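Local coordinates for lysine/ornithine decarboxylase (Vibrio vulnificus, PDB 2PLJ), which catalyses the decarboxylation of lysine and ornithine, releasing cadaverine and putrescine, with pyridoxal phosphate as cofactor in a beta/alpha-barrel, at residues 77-82 with 285-290. Sequence-based numbering, arbitrary orientation.
Sequences PNVTLH and VHVLAE. With P3T ((4-{[(4-aminobutyl)amino]methyl}-5-hydroxy-6-methylpyridin-3-yl)methyl dihydrogen phosphate), chain D.
Thr80 and Ala289 sit on two neighbouring parallel strands, 79-84 and 286-289, whose pairing joins the first strand of the beta/alpha-barrel to the last and so closes the ring. Three backbone hydrogen bonds zip them together: Thr80 N to Val287 O at 3.0 Å, Ala289 N to Thr80 O at 2.9 Å, and His82 N to Ala289 O at 2.8 Å. At the strand starts one water bridges Asn78 O to Val287 N; a second joins Val287 O to Thr80 OG1, so Val287 O accepts two bonds. On one face Val79 straddles its neighbours: CG1, anti to the backbone N (chi1 172°), reaches Ala289 CB at 3.8 Å, while CG2 meets Val287 CG1. Leu278 of helix 267-278 packs against both valines. On the other face, toward the barrel interior, Leu288 CD2 touches Thr80 CB and also the His82 ring, which it approaches obliquely. Just past the second strand the chain enters the active site, occupied by the cofactor-putrescine adduct. There the side chain of Glu290, extended beyond CG, carries its carboxylate to the pyridine ring, with OE2 2.7 Å from the ring nitrogen NAO of P3T.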
# COMPACT_ATOMS: atom_id res chain seq x y z
N PRO A 77 -9.87 27.92 -19.76
CA PRO A 77 -9.88 27.95 -21.20
C PRO A 77 -8.46 28.22 -21.69
O PRO A 77 -7.67 28.84 -20.97
CB PRO A 77 -10.83 29.10 -21.53
CG PRO A 77 -10.78 29.99 -20.34
CD PRO A 77 -10.59 29.06 -19.16
N ASN A 78 -8.16 27.73 -22.87
CA ASN A 78 -6.84 27.93 -23.48
C ASN A 78 -5.71 27.28 -22.70
O ASN A 78 -4.60 27.81 -22.67
CB ASN A 78 -6.56 29.43 -23.68
CG ASN A 78 -7.59 30.08 -24.55
OD1 ASN A 78 -8.27 31.02 -24.14
ND2 ASN A 78 -7.76 29.54 -25.77
N VAL A 79 -6.01 26.19 -22.01
CA VAL A 79 -4.98 25.37 -21.36
C VAL A 79 -5.18 23.92 -21.82
O VAL A 79 -6.29 23.38 -21.72
CB VAL A 79 -5.09 25.46 -19.80
CG1 VAL A 79 -4.16 24.46 -19.10
CG2 VAL A 79 -4.87 26.92 -19.33
N THR A 80 -4.12 23.32 -22.34
CA THR A 80 -4.17 21.93 -22.80
C THR A 80 -4.10 21.05 -21.55
O THR A 80 -3.13 21.14 -20.77
CB THR A 80 -3.03 21.61 -23.79
OG1 THR A 80 -3.13 22.50 -24.93
CG2 THR A 80 -3.11 20.15 -24.29
N LEU A 81 -5.12 20.21 -21.38
CA LEU A 81 -5.21 19.37 -20.19
C LEU A 81 -4.62 17.98 -20.43
O LEU A 81 -5.16 17.19 -21.22
CB LEU A 81 -6.66 19.26 -19.71
CG LEU A 81 -7.37 20.60 -19.46
CD1 LEU A 81 -8.86 20.39 -19.10
CD2 LEU A 81 -6.62 21.43 -18.40
N HIS A 82 -3.53 17.71 -19.73
CA HIS A 82 -2.86 16.42 -19.78
C HIS A 82 -3.27 15.60 -18.57
O HIS A 82 -2.75 15.80 -17.47
CB HIS A 82 -1.33 16.65 -19.80
CG HIS A 82 -0.80 17.10 -21.13
ND1 HIS A 82 -0.93 18.38 -21.60
CD2 HIS A 82 -0.13 16.41 -22.10
CE1 HIS A 82 -0.36 18.49 -22.79
NE2 HIS A 82 0.11 17.30 -23.13
N VAL A 285 3.37 32.27 -25.57
CA VAL A 285 3.46 31.15 -24.60
C VAL A 285 2.14 30.40 -24.58
O VAL A 285 1.07 31.01 -24.49
CB VAL A 285 3.80 31.62 -23.16
CG1 VAL A 285 3.74 30.43 -22.14
CG2 VAL A 285 5.16 32.32 -23.11
N HIS A 286 2.20 29.10 -24.71
CA HIS A 286 0.98 28.36 -24.47
C HIS A 286 1.10 27.54 -23.21
O HIS A 286 2.21 27.27 -22.70
CB HIS A 286 0.61 27.51 -25.65
CG HIS A 286 1.43 26.28 -25.79
ND1 HIS A 286 2.72 26.30 -26.27
CD2 HIS A 286 1.12 24.98 -25.58
CE1 HIS A 286 3.18 25.06 -26.33
NE2 HIS A 286 2.23 24.25 -25.90
N VAL A 287 -0.06 27.16 -22.71
CA VAL A 287 -0.15 26.72 -21.34
C VAL A 287 -0.72 25.30 -21.31
O VAL A 287 -1.67 25.00 -22.04
CB VAL A 287 -1.01 27.69 -20.50
CG1 VAL A 287 -1.06 27.24 -19.02
CG2 VAL A 287 -0.44 29.13 -20.61
N LEU A 288 -0.14 24.47 -20.45
CA LEU A 288 -0.55 23.07 -20.19
C LEU A 288 -0.92 22.92 -18.72
O LEU A 288 -0.44 23.69 -17.86
CB LEU A 288 0.62 22.07 -20.43
CG LEU A 288 1.55 22.19 -21.64
CD1 LEU A 288 2.52 21.07 -21.69
CD2 LEU A 288 0.70 22.26 -22.98
N ALA A 289 -1.73 21.91 -18.39
CA ALA A 289 -1.86 21.50 -16.98
C ALA A 289 -1.89 19.99 -16.94
O ALA A 289 -2.06 19.34 -17.99
CB ALA A 289 -3.12 22.06 -16.34
N GLU A 290 -1.78 19.45 -15.73
CA GLU A 290 -1.61 18.01 -15.50
C GLU A 290 -2.63 17.51 -14.46
O GLU A 290 -2.24 16.93 -13.42
CB GLU A 290 -0.18 17.71 -14.98
CG GLU A 290 0.97 18.05 -15.93
CD GLU A 290 2.33 18.18 -15.22
OE1 GLU A 290 3.35 18.41 -15.92
OE2 GLU A 290 2.41 18.03 -13.98
OAE P3T D . -4.19 16.73 -10.01
PAU P3T D . -3.47 15.88 -8.88
OAF P3T D . -3.98 14.36 -8.92
OAC P3T D . -3.55 16.46 -7.48
OAP P3T D . -1.89 15.72 -9.21
CAM P3T D . -1.50 15.06 -10.48
CAS P3T D . 0.01 15.29 -10.62
CAH P3T D . 0.36 16.13 -11.69
NAO P3T D . 1.64 16.42 -11.91
CAQ P3T D . 2.62 15.98 -11.12
CAA P3T D . 4.08 16.41 -11.42
CAR P3T D . 2.34 15.17 -10.01
OAD P3T D . 3.35 14.73 -9.24
CAT P3T D . 1.00 14.82 -9.73
CAG P3T D . 0.71 13.94 -8.64
NAN P3T D . 1.55 13.85 -7.63
CAL P3T D . 1.42 12.95 -6.43
CAK P3T D . 0.03 13.01 -5.79
CAJ P3T D . 0.05 11.96 -4.63
CAI P3T D . -1.30 11.92 -3.90
NAB P3T D . -1.24 11.09 -2.68
O HOH W 1 -2.36 28.37 -23.84
O HOH W 2 -1.99 24.96 -24.69